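Local atomic coordinates of amidohydrolase (Chromobacterium violaceum, PDB entry 2YB1), a protein that hydrolyses nucleoside 3',5'-bisphosphates to nucleoside 5'-phosphates and orthophosphate, using three manganese ions bound in its active site. Residues A2-D14 with V259-W273. Residues are numbered along the deposited sequence; the frame is centred on the assembly and turned at random.
Sequences ANIDLHFHSRTSD and VGHTEDLPPICRPIW. With MN (manganese (II) ion), chain C; MN (manganese (II) ion), chain B; AMP (adenosine monophosphate), chain E.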
ATOM      1  N   ALA A   2      12.157  -1.691  15.204  1.00  7.39           N
ATOM      2  CA  ALA A   2      10.891  -2.220  15.687  1.00  7.55           C
ATOM      3  C   ALA A   2      10.527  -3.488  14.928  1.00  8.70           C
ATOM      4  O   ALA A   2      10.805  -3.609  13.735  1.00  9.79           O
ATOM      5  CB  ALA A   2       9.784  -1.188  15.540  1.00  6.24           C
ATOM      6  N   ASN A   3       9.912  -4.427  15.641  1.00 10.25           N
ATOM      7  CA  ASN A   3       9.514  -5.738  15.111  1.00 10.75           C
ATOM      8  C   ASN A   3       8.082  -5.775  14.583  1.00 10.01           C
ATOM      9  O   ASN A   3       7.399  -6.796  14.688  1.00 13.35           O
ATOM     10  CB  ASN A   3       9.871  -6.923  16.025  1.00 13.26           C
ATOM     11  CG  ASN A   3       9.275  -6.805  17.403  1.00 16.30           C
ATOM     12  OD1 ASN A   3       8.631  -5.816  17.728  1.00 18.42           O
ATOM     13  ND2 ASN A   3       9.480  -7.828  18.224  1.00 19.47           N
ATOM     14  N   ILE A   4       7.581  -4.600  14.223  1.00  6.28           N
ATOM     15  CA  ILE A   4       6.231  -4.413  13.708  1.00  7.23           C
ATOM     16  C   ILE A   4       6.287  -4.013  12.225  1.00  7.77           C
ATOM     17  O   ILE A   4       7.132  -3.214  11.824  1.00  7.78           O
ATOM     18  CB  ILE A   4       5.536  -3.268  14.474  1.00 12.26           C
ATOM     19  CG1 ILE A   4       5.608  -3.500  15.985  1.00 19.00           C
ATOM     20  CG2 ILE A   4       4.087  -3.096  14.023  1.00 11.74           C
ATOM     21  CD1 ILE A   4       4.641  -4.521  16.478  1.00 19.59           C
ATOM     22  N   ASP A   5       5.446  -4.602  11.383  1.00  6.75           N
ATOM     23  CA  ASP A   5       5.375  -4.121  10.010  1.00  5.22           C
ATOM     24  C   ASP A   5       3.922  -4.108   9.537  1.00  6.24           C
ATOM     25  O   ASP A   5       3.325  -5.170   9.320  1.00  4.76           O
ATOM     26  CB  ASP A   5       6.243  -5.017   9.118  1.00  5.20           C
ATOM     27  CG  ASP A   5       6.397  -4.474   7.713  1.00  6.31           C
ATOM     28  OD1 ASP A   5       5.733  -3.459   7.382  1.00  6.49           O
ATOM     29  OD2 ASP A   5       7.185  -5.063   6.935  1.00  5.68           O
ATOM     30  N   LEU A   6       3.380  -2.907   9.355  1.00  6.46           N
ATOM     31  CA  LEU A   6       1.989  -2.689   8.952  1.00  6.42           C
ATOM     32  C   LEU A   6       1.753  -2.312   7.486  1.00  7.20           C
ATOM     33  O   LEU A   6       0.705  -1.728   7.175  1.00  5.91           O
ATOM     34  CB  LEU A   6       1.251  -1.744   9.918  1.00  3.96           C
ATOM     35  CG  LEU A   6       1.437  -2.135  11.389  1.00  4.93           C
ATOM     36  CD1 LEU A   6       0.678  -1.198  12.321  1.00  5.01           C
ATOM     37  CD2 LEU A   6       1.051  -3.607  11.636  1.00  2.91           C
ATOM     38  N   HIS A   7       2.773  -2.445   6.638  1.00  5.81           N
ATOM     39  CA  HIS A   7       2.583  -2.208   5.204  1.00  5.20           C
ATOM     40  C   HIS A   7       3.461  -3.111   4.319  1.00  3.68           C
ATOM     41  O   HIS A   7       4.675  -2.987   4.347  1.00  3.23           O
ATOM     42  CB  HIS A   7       2.895  -0.732   4.933  1.00  6.56           C
ATOM     43  CG  HIS A   7       2.513  -0.251   3.570  1.00  7.64           C
ATOM     44  ND1 HIS A   7       2.073   1.037   3.339  1.00  6.71           N
ATOM     45  CD2 HIS A   7       2.531  -0.863   2.362  1.00  6.80           C
ATOM     46  CE1 HIS A   7       1.825   1.190   2.051  1.00  6.10           C
ATOM     47  NE2 HIS A   7       2.091   0.053   1.438  1.00  4.94           N
ATOM     48  N   PHE A   8       2.855  -3.967   3.505  1.00  2.78           N
ATOM     49  CA  PHE A   8       3.603  -4.742   2.502  1.00  3.78           C
ATOM     50  C   PHE A   8       2.642  -5.418   1.529  1.00  4.02           C
ATOM     51  O   PHE A   8       1.427  -5.429   1.763  1.00  4.05           O
ATOM     52  CB  PHE A   8       4.570  -5.770   3.155  1.00  3.05           C
ATOM     53  CG  PHE A   8       3.931  -6.686   4.186  1.00  4.08           C
ATOM     54  CD1 PHE A   8       3.366  -7.906   3.807  1.00  2.26           C
ATOM     55  CD2 PHE A   8       3.958  -6.360   5.546  1.00  3.04           C
ATOM     56  CE1 PHE A   8       2.776  -8.754   4.757  1.00  1.98           C
ATOM     57  CE2 PHE A   8       3.378  -7.205   6.504  1.00  1.82           C
ATOM     58  CZ  PHE A   8       2.791  -8.412   6.106  1.00  2.05           C
ATOM     59  N   HIS A   9       3.197  -6.031   0.482  1.00  2.15           N
ATOM     60  CA  HIS A   9       2.406  -6.527  -0.644  1.00  3.42           C
ATOM     61  C   HIS A   9       2.687  -7.982  -0.970  1.00  5.30           C
ATOM     62  O   HIS A   9       3.715  -8.532  -0.572  1.00  6.38           O
ATOM     63  CB  HIS A   9       2.672  -5.680  -1.891  1.00  5.05           C
ATOM     64  CG  HIS A   9       2.227  -4.264  -1.732  1.00  6.28           C
ATOM     65  ND1 HIS A   9       0.992  -3.824  -2.150  1.00  5.88           N
ATOM     66  CD2 HIS A   9       2.825  -3.204  -1.140  1.00  6.50           C
ATOM     67  CE1 HIS A   9       0.852  -2.547  -1.841  1.00  5.39           C
ATOM     68  NE2 HIS A   9       1.951  -2.146  -1.229  1.00  5.82           N
ATOM     69  N   SER A  10       1.768  -8.588  -1.720  1.00  4.29           N
ATOM     70  CA  SER A  10       1.897  -9.976  -2.131  1.00  4.22           C
ATOM     71  C   SER A  10       1.494 -10.054  -3.590  1.00  6.90           C
ATOM     72  O   SER A  10       1.113  -9.035  -4.181  1.00  5.83           O
ATOM     73  CB  SER A  10       0.966 -10.863  -1.298  1.00  2.79           C
ATOM     74  OG  SER A  10      -0.389 -10.695  -1.698  1.00  5.34           O
ATOM     75  N   ARG A  11       1.553 -11.256  -4.168  1.00  4.12           N
ATOM     76  CA  ARG A  11       1.147 -11.454  -5.562  1.00  4.10           C
ATOM     77  C   ARG A  11      -0.337 -11.173  -5.790  1.00  5.26           C
ATOM     78  O   ARG A  11      -0.788 -11.081  -6.935  1.00  7.15           O
ATOM     79  CB  ARG A  11       1.531 -12.858  -6.053  1.00  6.12           C
ATOM     80  CG  ARG A  11       3.033 -13.092  -6.100  1.00  7.35           C
ATOM     81  CD  ARG A  11       3.373 -14.463  -6.705  1.00  9.06           C
ATOM     82  NE  ARG A  11       3.259 -14.418  -8.158  1.00 13.86           N
ATOM     83  CZ  ARG A  11       4.210 -13.944  -8.963  1.00 19.43           C
ATOM     84  NH1 ARG A  11       5.357 -13.489  -8.445  1.00 20.28           N
ATOM     85  NH2 ARG A  11       4.024 -13.926 -10.282  1.00 18.88           N
ATOM     86  N   THR A  12      -1.100 -11.022  -4.705  1.00  5.56           N
ATOM     87  CA  THR A  12      -2.489 -10.585  -4.841  1.00  5.78           C
ATOM     88  C   THR A  12      -2.552  -9.235  -5.568  1.00  7.86           C
ATOM     89  O   THR A  12      -3.454  -9.010  -6.383  1.00  6.82           O
ATOM     90  CB  THR A  12      -3.233 -10.471  -3.487  1.00  7.78           C
ATOM     91  OG1 THR A  12      -3.282 -11.754  -2.857  1.00  9.72           O
ATOM     92  CG2 THR A  12      -4.680  -9.969  -3.706  1.00  6.16           C
ATOM     93  N   SER A  13      -1.616  -8.326  -5.286  1.00  6.81           N
ATOM     94  CA  SER A  13      -1.560  -7.166  -6.164  1.00  6.20           C
ATOM     95  C   SER A  13      -0.227  -6.999  -6.894  1.00  4.86           C
ATOM     96  O   SER A  13      -0.016  -7.638  -7.928  1.00  4.53           O
ATOM     97  CB  SER A  13      -1.889  -5.889  -5.376  1.00  2.79           C
ATOM     98  OG  SER A  13      -0.982  -5.662  -4.295  1.00  6.11           O
ATOM     99  N   ASP A  14       0.684  -6.208  -6.332  1.00  4.34           N
ATOM    100  CA  ASP A  14       1.992  -5.983  -6.962  1.00  6.33           C
ATOM    101  C   ASP A  14       3.251  -6.545  -6.288  1.00  5.58           C
ATOM    102  O   ASP A  14       4.368  -6.212  -6.690  1.00  7.35           O
ATOM    103  CB  ASP A  14       2.167  -4.548  -7.480  1.00  5.80           C
ATOM    104  CG  ASP A  14       2.327  -3.555  -6.370  1.00  5.63           C
ATOM    105  OD1 ASP A  14       2.117  -3.937  -5.206  1.00  6.35           O
ATOM    106  OD2 ASP A  14       2.664  -2.398  -6.676  1.00  3.81           O
ATOM    107  N   VAL A 259      10.787  -6.841   4.767  1.00 10.50           N
ATOM    108  CA  VAL A 259       9.524  -7.048   5.444  1.00  9.70           C
ATOM    109  C   VAL A 259       9.719  -7.614   6.850  1.00  8.53           C
ATOM    110  O   VAL A 259      10.610  -8.435   7.084  1.00  8.57           O
ATOM    111  CB  VAL A 259       8.616  -7.988   4.615  1.00  6.79           C
ATOM    112  CG1 VAL A 259       9.217  -9.402   4.552  1.00  7.45           C
ATOM    113  CG2 VAL A 259       7.209  -8.015   5.187  1.00  6.42           C
ATOM    114  N   GLY A 260       8.888  -7.171   7.788  1.00  6.37           N
ATOM    115  CA  GLY A 260       8.900  -7.739   9.126  1.00  5.63           C
ATOM    116  C   GLY A 260       9.621  -6.864  10.137  1.00  7.50           C
ATOM    117  O   GLY A 260       9.651  -7.171  11.332  1.00  6.92           O
ATOM    118  N   HIS A 261      10.192  -5.768   9.649  1.00  7.55           N
ATOM    119  CA  HIS A 261      10.946  -4.842  10.490  1.00 10.22           C
ATOM    120  C   HIS A 261      10.719  -3.408  10.015  1.00  7.84           C
ATOM    121  O   HIS A 261      10.574  -3.160   8.821  1.00  5.71           O
ATOM    122  CB  HIS A 261      12.438  -5.180  10.434  1.00 16.18           C
ATOM    123  CG  HIS A 261      13.293  -4.282  11.271  1.00 24.54           C
ATOM    124  ND1 HIS A 261      14.026  -3.239  10.741  1.00 28.40           N
ATOM    125  CD2 HIS A 261      13.534  -4.266  12.605  1.00 26.68           C
ATOM    126  CE1 HIS A 261      14.678  -2.621  11.710  1.00 27.58           C
ATOM    127  NE2 HIS A 261      14.401  -3.228  12.851  1.00 27.64           N
ATOM    128  N   THR A 262      10.677  -2.469  10.954  1.00  7.12           N
ATOM    129  CA  THR A 262      10.604  -1.054  10.618  1.00  5.55           C
ATOM    130  C   THR A 262      11.473  -0.271  11.600  1.00  9.32           C
ATOM    131  O   THR A 262      11.856  -0.786  12.658  1.00  8.26           O
ATOM    132  CB  THR A 262       9.163  -0.515  10.686  1.00  4.74           C
ATOM    133  OG1 THR A 262       8.603  -0.841  11.959  1.00  5.77           O
ATOM    134  CG2 THR A 262       8.300  -1.107   9.572  1.00  4.21           C
ATOM    135  N   GLU A 263      11.799   0.962  11.232  1.00 10.29           N
ATOM    136  CA  GLU A 263      12.516   1.877  12.116  1.00 11.33           C
ATOM    137  C   GLU A 263      11.654   2.219  13.326  1.00  8.96           C
ATOM    138  O   GLU A 263      10.455   2.441  13.187  1.00  7.19           O
ATOM    139  CB  GLU A 263      12.828   3.178  11.367  1.00 18.25           C
ATOM    140  CG  GLU A 263      13.814   3.018  10.220  1.00 24.05           C
ATOM    141  CD  GLU A 263      15.141   2.456  10.698  1.00 29.45           C
ATOM    142  OE1 GLU A 263      15.658   2.956  11.722  1.00 28.39           O
ATOM    143  OE2 GLU A 263      15.652   1.504  10.068  1.00 33.42           O
ATOM    144  N   ASP A 264      12.275   2.276  14.504  1.00  7.75           N
ATOM    145  CA  ASP A 264      11.599   2.695  15.727  1.00  8.63           C
ATOM    146  C   ASP A 264      10.938   4.063  15.532  1.00  8.17           C
ATOM    147  O   ASP A 264      11.575   5.000  15.054  1.00  6.93           O
ATOM    148  CB  ASP A 264      12.597   2.813  16.886  1.00 10.93           C
ATOM    149  CG  ASP A 264      13.140   1.479  17.348  1.00 12.74           C
ATOM    150  OD1 ASP A 264      12.559   0.422  17.011  1.00 10.09           O
ATOM    151  OD2 ASP A 264      14.153   1.496  18.078  1.00 14.06           O
ATOM    152  N   LEU A 265       9.672   4.176  15.919  1.00  9.79           N
ATOM    153  CA  LEU A 265       8.973   5.459  15.883  1.00 10.58           C
ATOM    154  C   LEU A 265       9.624   6.474  16.828  1.00  9.67           C
ATOM    155  O   LEU A 265      10.086   6.114  17.905  1.00  7.39           O
ATOM    156  CB  LEU A 265       7.502   5.292  16.274  1.00  7.98           C
ATOM    157  CG  LEU A 265       6.560   4.580  15.304  1.00  7.56           C
ATOM    158  CD1 LEU A 265       5.197   4.415  15.964  1.00  5.67           C
ATOM    159  CD2 LEU A 265       6.445   5.337  13.983  1.00  4.49           C
ATOM    160  N   PRO A 266       9.671   7.747  16.413  1.00  9.30           N
ATOM    161  CA  PRO A 266      10.112   8.814  17.319  1.00 10.89           C
ATOM    162  C   PRO A 266       9.294   8.778  18.608  1.00  6.80           C
ATOM    163  O   PRO A 266       8.127   8.388  18.573  1.00  3.34           O
ATOM    164  CB  PRO A 266       9.799  10.092  16.526  1.00 10.86           C
ATOM    165  CG  PRO A 266       9.854   9.665  15.087  1.00  9.18           C
ATOM    166  CD  PRO A 266       9.313   8.259  15.077  1.00  8.30           C
ATOM    167  N   PRO A 267       9.906   9.154  19.746  1.00  7.78           N
ATOM    168  CA  PRO A 267       9.173   9.112  21.022  1.00  6.09           C
ATOM    169  C   PRO A 267       7.843   9.881  21.050  1.00  7.12           C
ATOM    170  O   PRO A 267       6.940   9.431  21.765  1.00  7.94           O
ATOM    171  CB  PRO A 267      10.174   9.703  22.020  1.00  6.41           C
ATOM    172  CG  PRO A 267      11.517   9.328  21.456  1.00  6.39           C
ATOM    173  CD  PRO A 267      11.340   9.448  19.942  1.00  6.52           C
ATOM    174  N   ILE A 268       7.711  10.975  20.292  1.00  6.32           N
ATOM    175  CA  ILE A 268       6.474  11.781  20.279  1.00  5.02           C
ATOM    176  C   ILE A 268       5.242  11.022  19.763  1.00  6.94           C
ATOM    177  O   ILE A 268       4.105  11.339  20.118  1.00  6.70           O
ATOM    178  CB  ILE A 268       6.650  13.082  19.449  1.00  6.57           C
ATOM    179  CG1 ILE A 268       5.562  14.120  19.777  1.00  7.68           C
ATOM    180  CG2 ILE A 268       6.675  12.767  17.945  1.00  5.36           C
ATOM    181  CD1 ILE A 268       5.522  14.588  21.254  1.00  7.18           C
ATOM    182  N   CYS A 269       5.474  10.009  18.932  1.00  6.77           N
ATOM    183  CA  CYS A 269       4.384   9.320  18.253  1.00  3.99           C
ATOM    184  C   CYS A 269       3.519   8.484  19.177  1.00  6.01           C
ATOM    185  O   CYS A 269       4.003   7.877  20.129  1.00  6.44           O
ATOM    186  CB  CYS A 269       4.925   8.428  17.129  1.00  1.34           C
ATOM    187  SG  CYS A 269       5.812   9.321  15.830  1.00  5.65           S
ATOM    188  N   ARG A 270       2.228   8.454  18.865  1.00  6.90           N
ATOM    189  CA  ARG A 270       1.292   7.528  19.475  1.00  5.89           C
ATOM    190  C   ARG A 270       1.092   6.368  18.512  1.00  6.36           C
ATOM    191  O   ARG A 270       0.435   6.519  17.487  1.00  5.24           O
ATOM    192  CB  ARG A 270      -0.036   8.233  19.741  1.00  5.56           C
ATOM    193  CG  ARG A 270       0.111   9.424  20.675  1.00  7.30           C
ATOM    194  CD  ARG A 270      -1.227   9.866  21.236  1.00 11.28           C
ATOM    195  NE  ARG A 270      -2.099  10.461  20.231  1.00 12.97           N
ATOM    196  CZ  ARG A 270      -3.376  10.765  20.449  1.00 17.74           C
ATOM    197  NH1 ARG A 270      -3.914  10.510  21.635  1.00 19.49           N
ATOM    198  NH2 ARG A 270      -4.121  11.306  19.486  1.00 18.22           N
ATOM    199  N   PRO A 271       1.654   5.192  18.844  1.00  6.77           N
ATOM    200  CA  PRO A 271       1.678   4.095  17.864  1.00  6.50           C
ATOM    201  C   PRO A 271       0.280   3.584  17.544  1.00  7.50           C
ATOM    202  O   PRO A 271      -0.503   3.302  18.450  1.00  5.91           O
ATOM    203  CB  PRO A 271       2.480   2.996  18.576  1.00  6.47           C
ATOM    204  CG  PRO A 271       3.227   3.697  19.668  1.00  8.77           C
ATOM    205  CD  PRO A 271       2.338   4.842  20.098  1.00  6.44           C
ATOM    206  N   ILE A 272      -0.021   3.442  16.262  1.00  7.93           N
ATOM    207  CA  ILE A 272      -1.361   3.033  15.861  1.00  7.72           C
ATOM    208  C   ILE A 272      -1.720   1.610  16.332  1.00  6.01           C
ATOM    209  O   ILE A 272      -2.898   1.312  16.574  1.00  3.68           O
ATOM    210  CB  ILE A 272      -1.557   3.163  14.336  1.00  5.55           C
ATOM    211  CG1 ILE A 272      -3.048   3.277  14.000  1.00  4.04           C
ATOM    212  CG2 ILE A 272      -0.858   2.007  13.601  1.00  4.81           C
ATOM    213  CD1 ILE A 272      -3.330   3.750  12.580  1.00  4.90           C
ATOM    214  N   TRP A 273      -0.722   0.734  16.474  1.00  5.60           N
ATOM    215  CA  TRP A 273      -1.012  -0.650  16.877  1.00  5.03           C
ATOM    216  C   TRP A 273      -1.630  -0.769  18.272  1.00  6.39           C
ATOM    217  O   TRP A 273      -2.411  -1.692  18.546  1.00  6.24           O
ATOM    218  CB  TRP A 273       0.202  -1.579  16.720  1.00  4.45           C
ATOM    219  CG  TRP A 273       1.484  -1.080  17.287  1.00  6.98           C
ATOM    220  CD1 TRP A 273       1.960  -1.280  18.548  1.00  9.04           C
ATOM    221  CD2 TRP A 273       2.487  -0.324  16.591  1.00  7.16           C
ATOM    222  NE1 TRP A 273       3.193  -0.682  18.687  1.00 10.64           N
ATOM    223  CE2 TRP A 273       3.536  -0.089  17.498  1.00  9.28           C
ATOM    224  CE3 TRP A 273       2.586   0.191  15.295  1.00  6.52           C
ATOM    225  CZ2 TRP A 273       4.682   0.631  17.147  1.00 10.47           C
ATOM    226  CZ3 TRP A 273       3.721   0.913  14.949  1.00  7.50           C
ATOM    227  CH2 TRP A 273       4.756   1.113  15.866  1.00  8.36           C
TER
HETATM  228 MN    MN C1290       2.250  -0.066  -0.744  1.00  7.55          MN
HETATM  229 MN    MN B1289       2.806  -1.121  -4.928  1.00  8.76          MN
HETATM  230  P   AMP E1292      -0.618   1.747 -10.348  1.00 11.62           P
HETATM  231  O1P AMP E1292      -0.525   3.205 -10.749  1.00 10.81           O
HETATM  232  O2P AMP E1292      -1.497   1.658  -9.119  1.00  9.68           O
HETATM  233  O3P AMP E1292      -0.983   0.907 -11.546  1.00 11.82           O
HETATM  234  O5' AMP E1292       0.893   1.450  -9.937  1.00 12.93           O
HETATM  235  C5' AMP E1292       1.484   2.110  -8.831  1.00 12.61           C
HETATM  236  C4' AMP E1292       2.579   1.284  -8.211  1.00 11.74           C
HETATM  237  O4' AMP E1292       3.792   1.438  -8.981  1.00 11.81           O
HETATM  238  C3' AMP E1292       2.983   1.683  -6.798  1.00 11.92           C
HETATM  239  O3' AMP E1292       2.129   1.124  -5.810  1.00 13.75           O
HETATM  240  C2' AMP E1292       4.428   1.201  -6.695  1.00  9.66           C
HETATM  241  O2' AMP E1292       4.470  -0.181  -6.363  1.00  9.93           O
HETATM  242  C1' AMP E1292       4.923   1.369  -8.132  1.00 11.04           C
HETATM  243  N9  AMP E1292       5.707   2.606  -8.298  1.00 13.87           N
HETATM  244  C8  AMP E1292       5.219   3.837  -8.557  1.00 15.04           C
HETATM  245  N7  AMP E1292       6.234   4.745  -8.630  1.00 16.54           N
HETATM  246  C5  AMP E1292       7.390   4.089  -8.401  1.00 17.39           C
HETATM  247  C6  AMP E1292       8.829   4.435  -8.335  1.00 19.36           C
HETATM  248  N6  AMP E1292       9.248   5.708  -8.523  1.00 20.41           N
HETATM  249  N1  AMP E1292       9.707   3.434  -8.078  1.00 19.78           N
HETATM  250  C2  AMP E1292       9.311   2.160  -7.883  1.00 19.65           C
HETATM  251  N3  AMP E1292       8.021   1.775  -7.926  1.00 17.34           N
HETATM  252  C4  AMP E1292       7.037   2.678  -8.181  1.00 15.57           C
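Ala2 and Thr262 pair through their backbones: Ala2 N donates to Thr262 O at 2.7 Å, and Thr262 N returns a nearly straight bond to Ala2 O. The same Ala2 nitrogen also reaches Asp264 OD1 at 2.8 Å, so two acceptors grip the first modelled residue of the chain. Two residues after Ala2, Ile4 O accepts from Thr262 OG1 at 2.8 Å; with chi1 at 53°, OG1 lies between its own backbone N and carbonyl carbon, while CG2 is anti to the carbonyl carbon.

Asp5 turns its carboxylate toward residues 259-260. OD2 receives Gly260 N through its anti lone pair at 2.8 Å and has a further partner in Ser247 OG, while OD1 closes an Asx turn by accepting from His7 N. The carboxylate thus links the Gly260 backbone to that of His7, the first metal ligand, and is itself held by three hydrogen bonds.

Apolar contacts lie alongside these bonds. Ile4 CG2 rests over one face of the Trp273 six-membered ring, 4.2 Å from its centroid, with Pro271 CB against the opposite face; Leu6 CD1 meets the same indole at its edge, touching CE3, and also packs on Ile272 CG2. Beyond Asp5, Val259 CG2 lies over a face of the Phe8 ring, 3.9 Å from the centroid, and Leu36 and Val22 also touch this phenylalanine.

Past this anchorage His7 and His9 share one manganese ion, each through NE2, with Glu64 and Asp248 completing the protein ligands, and Glu218 bonds His7 ND1. Asp14 OD2 binds a second manganese, which also holds both ribose hydroxyl oxygens of AMP. The His-X-His motif following a short first strand is the hallmark of the PHP family, whose metals gather at one end of a distorted TIM-like barrel.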